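Local coordinates for protein tryptophanyl-tRNA synthetase (Cryptosporidium parvum Iowa II, PDB 3HV0) that probably attaches L-tryptophan to tRNA(Trp) at the expense of ATP, as a class I aminoacyl-tRNA synthetase, and holds a bound tryptophan in this crystal, at residues A[26-31]-A[58-63]; A[280-285]-A[354-359]. One frame throughout, in Å; residues are numbered along the deposited sequence.

Interaction 1 (A[26-31]-A[58-63]); sequences FGCKLI and SHRDFE
Phe26 O lies at the edge of the Arg60 guanidinium, 2.6 Å from Arg60 NH2. The angle is poor for a hydrogen bond, and the pair is best read as a close polar approach. Arg60 NH1 has its own partner, a salt bridge to Asp231 at the start of helix 231-240. Gly27 ends helix 22-25 in a Schellman motif. Its phi is positive, at 109°, a backbone shape that glycine adopts readily. Cys28 follows. Its SG sits over one face of the Arg60 guanidinium, offset toward the rim. Its CB is 3.2 Å from Ser58 OG.

Lys29 pairs with His59 in an antiparallel hydrogen-bonded pair. Lys29 N donates to His59 O at 3.1 Å, and His59 N returns a bond to Lys29 O at 2.9 Å. Lys29 O takes a second bond from Ser58 OG at 3.3 Å, with the hydroxyl above the carbonyl plane. His59 CG stands between the backbone N and the carbonyl carbon (chi1 73°), the crowded position. The ring meets Lys29, with NE2 3.3 Å from Lys29 CB. Leu30 is the non-hydrogen-bonded partner of Ser58, and its O lies at the edge of the His59 ring, near the plane. Ile31 reaches the Ser58 backbone with its extended branch, CD1 3.4 Å from Ser58 N. It also touches Ile252 on the next strand and Ile36 on helix 33-43.

This short two-strand pairing forms one edge of the central sheet. Its polar grip centres on one carbonyl that accepts two donors. His59 ND1 accepts from Phe62 N at 3.3 Å, nearly in the ring plane. That bond ties the strand end to the start of helix 62-70. It also suggests that a neutral His59 would carry its proton on NE2.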
ATOM      1  N   PHE A  26     -13.986 -12.726  22.941  1.00 17.98           N
ATOM      2  CA  PHE A  26     -13.381 -12.526  21.625  1.00 17.52           C
ATOM      3  C   PHE A  26     -13.809 -13.620  20.654  1.00 16.75           C
ATOM      4  O   PHE A  26     -13.908 -13.375  19.461  1.00 16.87           O
ATOM      5  CB  PHE A  26     -11.850 -12.498  21.735  1.00 17.73           C
ATOM      6  CG  PHE A  26     -11.274 -11.136  22.059  1.00 18.45           C
ATOM      7  CD1 PHE A  26     -11.998 -10.195  22.794  1.00 18.62           C
ATOM      8  CD2 PHE A  26      -9.981 -10.808  21.644  1.00 19.21           C
ATOM      9  CE1 PHE A  26     -11.451  -8.951  23.089  1.00 18.91           C
ATOM     10  CE2 PHE A  26      -9.428  -9.565  21.935  1.00 19.03           C
ATOM     11  CZ  PHE A  26     -10.163  -8.638  22.661  1.00 19.25           C
ATOM     12  N   GLY A  27     -14.065 -14.816  21.176  1.00 15.92           N
ATOM     13  CA  GLY A  27     -14.493 -15.953  20.368  1.00 15.29           C
ATOM     14  C   GLY A  27     -13.431 -17.029  20.241  1.00 14.74           C
ATOM     15  O   GLY A  27     -13.504 -17.866  19.344  1.00 14.52           O
ATOM     16  N   CYS A  28     -12.448 -17.018  21.140  1.00 14.12           N
ATOM     17  CA  CYS A  28     -11.376 -18.008  21.119  1.00 13.82           C
ATOM     18  C   CYS A  28     -11.816 -19.279  21.816  1.00 13.15           C
ATOM     19  O   CYS A  28     -12.868 -19.318  22.435  1.00 13.30           O
ATOM     20  CB  CYS A  28     -10.109 -17.460  21.783  1.00 13.85           C
ATOM     21  SG  CYS A  28      -9.606 -15.824  21.172  1.00 14.10           S
ATOM     22  N   LYS A  29     -11.008 -20.321  21.677  1.00 12.58           N
ATOM     23  CA  LYS A  29     -11.200 -21.579  22.387  1.00 12.29           C
ATOM     24  C   LYS A  29      -9.916 -21.884  23.153  1.00 11.68           C
ATOM     25  O   LYS A  29      -8.829 -21.587  22.679  1.00 11.77           O
ATOM     26  CB  LYS A  29     -11.495 -22.713  21.398  1.00 12.41           C
ATOM     27  CG  LYS A  29     -12.970 -23.016  21.200  1.00 13.29           C
ATOM     28  CD  LYS A  29     -13.284 -23.466  19.770  1.00 14.23           C
ATOM     29  CE  LYS A  29     -14.803 -23.600  19.536  1.00 14.77           C
ATOM     30  NZ  LYS A  29     -15.225 -23.161  18.158  1.00 14.56           N
ATOM     31  N   LEU A  30     -10.041 -22.473  24.332  1.00 10.86           N
ATOM     32  CA  LEU A  30      -8.877 -22.969  25.040  1.00 10.13           C
ATOM     33  C   LEU A  30      -8.415 -24.295  24.442  1.00 10.03           C
ATOM     34  O   LEU A  30      -9.215 -25.113  23.994  1.00 10.05           O
ATOM     35  CB  LEU A  30      -9.153 -23.108  26.530  1.00  9.79           C
ATOM     36  CG  LEU A  30      -8.701 -21.925  27.382  1.00  9.33           C
ATOM     37  CD1 LEU A  30      -9.157 -20.605  26.799  1.00  8.38           C
ATOM     38  CD2 LEU A  30      -9.189 -22.093  28.813  1.00  8.31           C
ATOM     39  N   ILE A  31      -7.103 -24.486  24.447  1.00 10.09           N
ATOM     40  CA  ILE A  31      -6.458 -25.635  23.842  1.00  9.88           C
ATOM     41  C   ILE A  31      -6.686 -26.817  24.782  1.00 10.25           C
ATOM     42  O   ILE A  31      -6.403 -26.731  25.977  1.00 10.43           O
ATOM     43  CB  ILE A  31      -4.947 -25.347  23.607  1.00  9.56           C
ATOM     44  CG1 ILE A  31      -4.764 -24.183  22.611  1.00  9.67           C
ATOM     45  CG2 ILE A  31      -4.235 -26.561  23.071  1.00  9.46           C
ATOM     46  CD1 ILE A  31      -3.339 -23.695  22.465  1.00  7.71           C
ATOM     47  N   SER A  58      -4.625 -20.786  23.690  1.00 25.82           N
ATOM     48  CA  SER A  58      -5.819 -20.391  22.971  1.00 25.65           C
ATOM     49  C   SER A  58      -5.666 -20.623  21.468  1.00 25.26           C
ATOM     50  O   SER A  58      -4.544 -20.654  20.964  1.00 25.05           O
ATOM     51  CB  SER A  58      -6.086 -18.916  23.260  1.00 25.64           C
ATOM     52  OG  SER A  58      -7.458 -18.639  23.174  1.00 27.65           O
ATOM     53  N   HIS A  59      -6.790 -20.799  20.765  1.00 24.76           N
ATOM     54  CA  HIS A  59      -6.769 -20.999  19.314  1.00 24.45           C
ATOM     55  C   HIS A  59      -8.070 -20.623  18.597  1.00 24.58           C
ATOM     56  O   HIS A  59      -9.116 -20.464  19.210  1.00 24.81           O
ATOM     57  CB  HIS A  59      -6.438 -22.443  18.996  1.00 24.06           C
ATOM     58  CG  HIS A  59      -7.561 -23.392  19.282  1.00 24.58           C
ATOM     59  ND1 HIS A  59      -8.290 -24.006  18.286  1.00 23.61           N
ATOM     60  CD2 HIS A  59      -8.098 -23.809  20.452  1.00 23.15           C
ATOM     61  CE1 HIS A  59      -9.214 -24.774  18.834  1.00 23.53           C
ATOM     62  NE2 HIS A  59      -9.121 -24.667  20.144  1.00 23.29           N
ATOM     63  N   ARG A  60      -7.965 -20.461  17.284  1.00 24.84           N
ATOM     64  CA  ARG A  60      -9.098 -20.453  16.359  1.00 24.54           C
ATOM     65  C   ARG A  60      -8.832 -21.472  15.258  1.00 24.32           C
ATOM     66  O   ARG A  60      -7.864 -21.356  14.521  1.00 23.48           O
ATOM     67  CB  ARG A  60      -9.261 -19.079  15.722  1.00 24.76           C
ATOM     68  CG  ARG A  60      -9.443 -17.989  16.726  1.00 25.49           C
ATOM     69  CD  ARG A  60      -9.831 -16.650  16.106  1.00 25.72           C
ATOM     70  NE  ARG A  60     -10.909 -16.067  16.907  1.00 27.54           N
ATOM     71  CZ  ARG A  60     -11.031 -14.785  17.234  1.00 28.69           C
ATOM     72  NH1 ARG A  60     -10.145 -13.889  16.823  1.00 31.70           N
ATOM     73  NH2 ARG A  60     -12.059 -14.397  17.972  1.00 28.23           N
ATOM     74  N   ASP A  61      -9.687 -22.484  15.178  1.00 24.73           N
ATOM     75  CA  ASP A  61      -9.640 -23.510  14.131  1.00 24.95           C
ATOM     76  C   ASP A  61      -8.274 -24.163  13.981  1.00 25.00           C
ATOM     77  O   ASP A  61      -7.883 -24.516  12.862  1.00 25.55           O
ATOM     78  CB  ASP A  61     -10.100 -22.941  12.775  1.00 25.13           C
ATOM     79  CG  ASP A  61     -11.582 -22.589  12.747  1.00 25.27           C
ATOM     80  OD1 ASP A  61     -12.341 -22.969  13.653  1.00 25.86           O
ATOM     81  OD2 ASP A  61     -11.999 -21.917  11.800  1.00 27.09           O
ATOM     82  N   PHE A  62      -7.551 -24.301  15.093  1.00 24.74           N
ATOM     83  CA  PHE A  62      -6.359 -25.137  15.135  1.00 24.80           C
ATOM     84  C   PHE A  62      -6.742 -26.592  14.866  1.00 25.01           C
ATOM     85  O   PHE A  62      -5.969 -27.329  14.289  1.00 25.32           O
ATOM     86  CB  PHE A  62      -5.652 -25.014  16.489  1.00 24.84           C
ATOM     87  CG  PHE A  62      -4.401 -25.865  16.617  1.00 24.91           C
ATOM     88  CD1 PHE A  62      -3.264 -25.582  15.874  1.00 24.61           C
ATOM     89  CD2 PHE A  62      -4.365 -26.937  17.490  1.00 25.39           C
ATOM     90  CE1 PHE A  62      -2.129 -26.357  15.988  1.00 24.44           C
ATOM     91  CE2 PHE A  62      -3.221 -27.720  17.611  1.00 25.05           C
ATOM     92  CZ  PHE A  62      -2.111 -27.437  16.854  1.00 25.17           C
ATOM     93  N   GLU A  63      -7.939 -27.001  15.265  1.00 25.27           N
ATOM     94  CA  GLU A  63      -8.411 -28.376  14.962  1.00 26.04           C
ATOM     95  C   GLU A  63      -8.532 -28.617  13.439  1.00 26.05           C
ATOM     96  O   GLU A  63      -8.359 -29.729  12.976  1.00 25.83           O
ATOM     97  CB  GLU A  63      -9.705 -28.737  15.733  1.00 25.84           C
ATOM     98  CG  GLU A  63     -11.023 -28.139  15.220  1.00 27.03           C
ATOM     99  CD  GLU A  63     -11.108 -26.632  15.355  1.00 29.64           C
ATOM    100  OE1 GLU A  63     -10.316 -26.061  16.143  1.00 28.63           O
ATOM    101  OE2 GLU A  63     -11.967 -26.023  14.658  1.00 31.57           O
TER

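Interaction 2 (A[280-285]-A[354-359]); sequences DNEESI and ELVKLT
Ile285 CG1 is anti to its carbonyl carbon (chi1 -73°), and CD1 continues in an extended chain (chi2 -178°), reaching Val356 and Thr359. Val356 CG1 is likewise anti to its own carbonyl carbon (chi1 -48°). It meets Ile285 CD1 at 3.6 Å, and the two side chains cross obliquely. The same CD1 meets Thr359 CG2 tip to tip at 3.8 Å. The other branch of Ile285, CG2, lies 4.1 Å from Leu355 CB. Leu355, Val356 and Thr359, on one side of their helix, all meet this isoleucine.

Glu282 adds its aliphatic part. Its CG is 3.9 Å from Val356 CG1. At the other end, Asp280 contributes its backbone: Asp280 O is 3.5 Å from Thr359 CG2. No hydrogen bond crosses between the segments, and the contact is van der Waals packing.

Asn281 is the N-cap of helix 282-292, and its OD1 accepts from Ser284 N at 2.7 Å in a nearly straight bond. Asp280 OD2 forms a salt bridge to Lys288 in that helix, while Thr359 OG1 bonds to Val278 O and ties the long helix to the chain leading into helix 282-292.

The contact joins the first turn of helix 282-292 to the middle of helix 344-367. Ile276 in the preceding loop touches both Ile285 and Leu355. Leu358 touches Val90, in the loop between strand 76-81 and helix 93-106.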
ATOM      1  N   ASP A 280      21.878  -8.804  25.416  1.00 21.75           N
ATOM      2  CA  ASP A 280      22.343  -8.310  26.714  1.00 21.66           C
ATOM      3  C   ASP A 280      23.431  -9.219  27.277  1.00 21.50           C
ATOM      4  O   ASP A 280      23.335 -10.449  27.199  1.00 21.49           O
ATOM      5  CB  ASP A 280      21.192  -8.215  27.733  1.00 21.63           C
ATOM      6  CG  ASP A 280      20.480  -6.871  27.715  1.00 21.61           C
ATOM      7  OD1 ASP A 280      21.007  -5.899  27.139  1.00 20.97           O
ATOM      8  OD2 ASP A 280      19.387  -6.782  28.311  1.00 22.49           O
ATOM      9  N   ASN A 281      24.463  -8.599  27.847  1.00 21.38           N
ATOM     10  CA  ASN A 281      25.506  -9.339  28.553  1.00 21.25           C
ATOM     11  C   ASN A 281      25.020  -9.739  29.946  1.00 21.26           C
ATOM     12  O   ASN A 281      23.978  -9.276  30.394  1.00 20.89           O
ATOM     13  CB  ASN A 281      26.824  -8.535  28.611  1.00 20.97           C
ATOM     14  CG  ASN A 281      26.688  -7.214  29.355  1.00 20.92           C
ATOM     15  OD1 ASN A 281      25.846  -7.062  30.239  1.00 20.66           O
ATOM     16  ND2 ASN A 281      27.539  -6.254  29.009  1.00 20.15           N
ATOM     17  N   GLU A 282      25.794 -10.584  30.619  1.00 21.66           N
ATOM     18  CA  GLU A 282      25.461 -11.078  31.965  1.00 22.00           C
ATOM     19  C   GLU A 282      25.156  -9.953  32.960  1.00 21.94           C
ATOM     20  O   GLU A 282      24.220 -10.047  33.743  1.00 22.10           O
ATOM     21  CB  GLU A 282      26.607 -11.946  32.517  1.00 22.14           C
ATOM     22  CG  GLU A 282      26.165 -12.982  33.549  1.00 22.66           C
ATOM     23  CD  GLU A 282      27.260 -13.987  33.909  1.00 23.34           C
ATOM     24  OE1 GLU A 282      28.389 -13.877  33.377  1.00 24.21           O
ATOM     25  OE2 GLU A 282      26.988 -14.895  34.726  1.00 23.30           O
ATOM     26  N   GLU A 283      25.945  -8.889  32.923  1.00 22.09           N
ATOM     27  CA  GLU A 283      25.784  -7.797  33.881  1.00 22.32           C
ATOM     28  C   GLU A 283      24.480  -7.041  33.644  1.00 22.21           C
ATOM     29  O   GLU A 283      23.749  -6.758  34.592  1.00 22.07           O
ATOM     30  CB  GLU A 283      26.985  -6.842  33.845  1.00 22.43           C
ATOM     31  CG  GLU A 283      28.213  -7.334  34.637  1.00 23.09           C
ATOM     32  CD  GLU A 283      29.026  -8.418  33.929  1.00 23.95           C
ATOM     33  OE1 GLU A 283      28.767  -8.709  32.731  1.00 24.59           O
ATOM     34  OE2 GLU A 283      29.945  -8.969  34.580  1.00 24.96           O
ATOM     35  N   SER A 284      24.193  -6.721  32.386  1.00 22.22           N
ATOM     36  CA  SER A 284      22.905  -6.109  32.016  1.00 22.30           C
ATOM     37  C   SER A 284      21.719  -6.924  32.525  1.00 22.30           C
ATOM     38  O   SER A 284      20.768  -6.370  33.075  1.00 22.29           O
ATOM     39  CB  SER A 284      22.787  -5.943  30.495  1.00 22.24           C
ATOM     40  OG  SER A 284      23.047  -4.603  30.110  1.00 22.70           O
ATOM     41  N   ILE A 285      21.787  -8.238  32.323  1.00 22.43           N
ATOM     42  CA  ILE A 285      20.739  -9.159  32.739  1.00 22.38           C
ATOM     43  C   ILE A 285      20.536  -9.127  34.260  1.00 22.47           C
ATOM     44  O   ILE A 285      19.416  -8.900  34.732  1.00 22.16           O
ATOM     45  CB  ILE A 285      21.045 -10.600  32.246  1.00 22.43           C
ATOM     46  CG1 ILE A 285      20.818 -10.683  30.728  1.00 22.53           C
ATOM     47  CG2 ILE A 285      20.201 -11.641  32.998  1.00 22.60           C
ATOM     48  CD1 ILE A 285      21.035 -12.061  30.132  1.00 22.47           C
ATOM     49  N   GLU A 354      19.638 -18.938  33.967  1.00 25.74           N
ATOM     50  CA  GLU A 354      18.830 -19.476  32.856  1.00 25.76           C
ATOM     51  C   GLU A 354      18.787 -18.518  31.667  1.00 25.53           C
ATOM     52  O   GLU A 354      18.981 -18.929  30.521  1.00 25.32           O
ATOM     53  CB  GLU A 354      17.403 -19.782  33.314  1.00 25.79           C
ATOM     54  CG  GLU A 354      17.270 -21.062  34.134  1.00 26.84           C
ATOM     55  CD  GLU A 354      17.434 -22.344  33.312  1.00 27.36           C
ATOM     56  OE1 GLU A 354      16.938 -22.414  32.172  1.00 28.46           O
ATOM     57  OE2 GLU A 354      18.042 -23.302  33.821  1.00 27.87           O
ATOM     58  N   LEU A 355      18.529 -17.244  31.953  1.00 25.48           N
ATOM     59  CA  LEU A 355      18.504 -16.208  30.924  1.00 25.66           C
ATOM     60  C   LEU A 355      19.821 -16.077  30.155  1.00 25.85           C
ATOM     61  O   LEU A 355      19.798 -15.838  28.945  1.00 25.79           O
ATOM     62  CB  LEU A 355      18.125 -14.843  31.514  1.00 25.60           C
ATOM     63  CG  LEU A 355      16.633 -14.556  31.660  1.00 25.58           C
ATOM     64  CD1 LEU A 355      16.411 -13.154  32.188  1.00 25.16           C
ATOM     65  CD2 LEU A 355      15.918 -14.746  30.316  1.00 25.00           C
ATOM     66  N   VAL A 356      20.958 -16.222  30.839  1.00 25.97           N
ATOM     67  CA  VAL A 356      22.253 -16.026  30.179  1.00 26.07           C
ATOM     68  C   VAL A 356      22.680 -17.269  29.396  1.00 26.20           C
ATOM     69  O   VAL A 356      23.340 -17.154  28.363  1.00 26.02           O
ATOM     70  CB  VAL A 356      23.363 -15.602  31.143  1.00 25.94           C
ATOM     71  CG1 VAL A 356      22.876 -14.464  32.029  1.00 25.68           C
ATOM     72  CG2 VAL A 356      23.843 -16.779  31.946  1.00 26.48           C
ATOM     73  N   LYS A 357      22.301 -18.447  29.891  1.00 26.38           N
ATOM     74  CA  LYS A 357      22.426 -19.677  29.110  1.00 26.53           C
ATOM     75  C   LYS A 357      21.644 -19.522  27.812  1.00 26.76           C
ATOM     76  O   LYS A 357      22.176 -19.785  26.735  1.00 27.03           O
ATOM     77  CB  LYS A 357      21.905 -20.885  29.889  1.00 26.51           C
ATOM     78  N   LEU A 358      20.392 -19.075  27.917  1.00 26.91           N
ATOM     79  CA  LEU A 358      19.551 -18.824  26.738  1.00 27.14           C
ATOM     80  C   LEU A 358      20.167 -17.773  25.819  1.00 27.22           C
ATOM     81  O   LEU A 358      20.274 -17.968  24.610  1.00 27.36           O
ATOM     82  CB  LEU A 358      18.160 -18.347  27.162  1.00 27.08           C
ATOM     83  CG  LEU A 358      17.127 -18.133  26.055  1.00 26.99           C
ATOM     84  CD1 LEU A 358      16.645 -19.473  25.518  1.00 27.28           C
ATOM     85  CD2 LEU A 358      15.950 -17.323  26.558  1.00 27.52           C
ATOM     86  N   THR A 359      20.565 -16.660  26.418  1.00 27.26           N
ATOM     87  CA  THR A 359      20.994 -15.487  25.684  1.00 27.20           C
ATOM     88  C   THR A 359      22.384 -15.697  25.061  1.00 26.74           C
ATOM     89  O   THR A 359      22.711 -15.104  24.038  1.00 26.70           O
ATOM     90  CB  THR A 359      20.948 -14.239  26.601  1.00 27.19           C
ATOM     91  OG1 THR A 359      20.211 -13.190  25.954  1.00 28.99           O
ATOM     92  CG2 THR A 359      22.347 -13.784  26.997  1.00 27.47           C
TER

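In the fold
Interaction 1 closes before interaction 2 opens along the chain. Their centres are 34 Å apart, their nearest atoms about 21 Å apart, and they lie on opposite sides of the chain's centre. Interaction 1 joins strand 29-30 to strand 56-60, antiparallel additions at one edge of the Rossmann-type sheet that carries the tryptophan pocket. The Arg60 side chain is about 12 Å from that ligand. Interaction 2 involves no strand; it packs the start of helix 282-292, and the loop just before it, on helix 344-367, in the helical C-terminal part. The unmodelled segment 260-272, which holds the KMSAS signature, precedes it. Strand 250-254, neighbour of 56-60, leads into that segment and so connects the two regions.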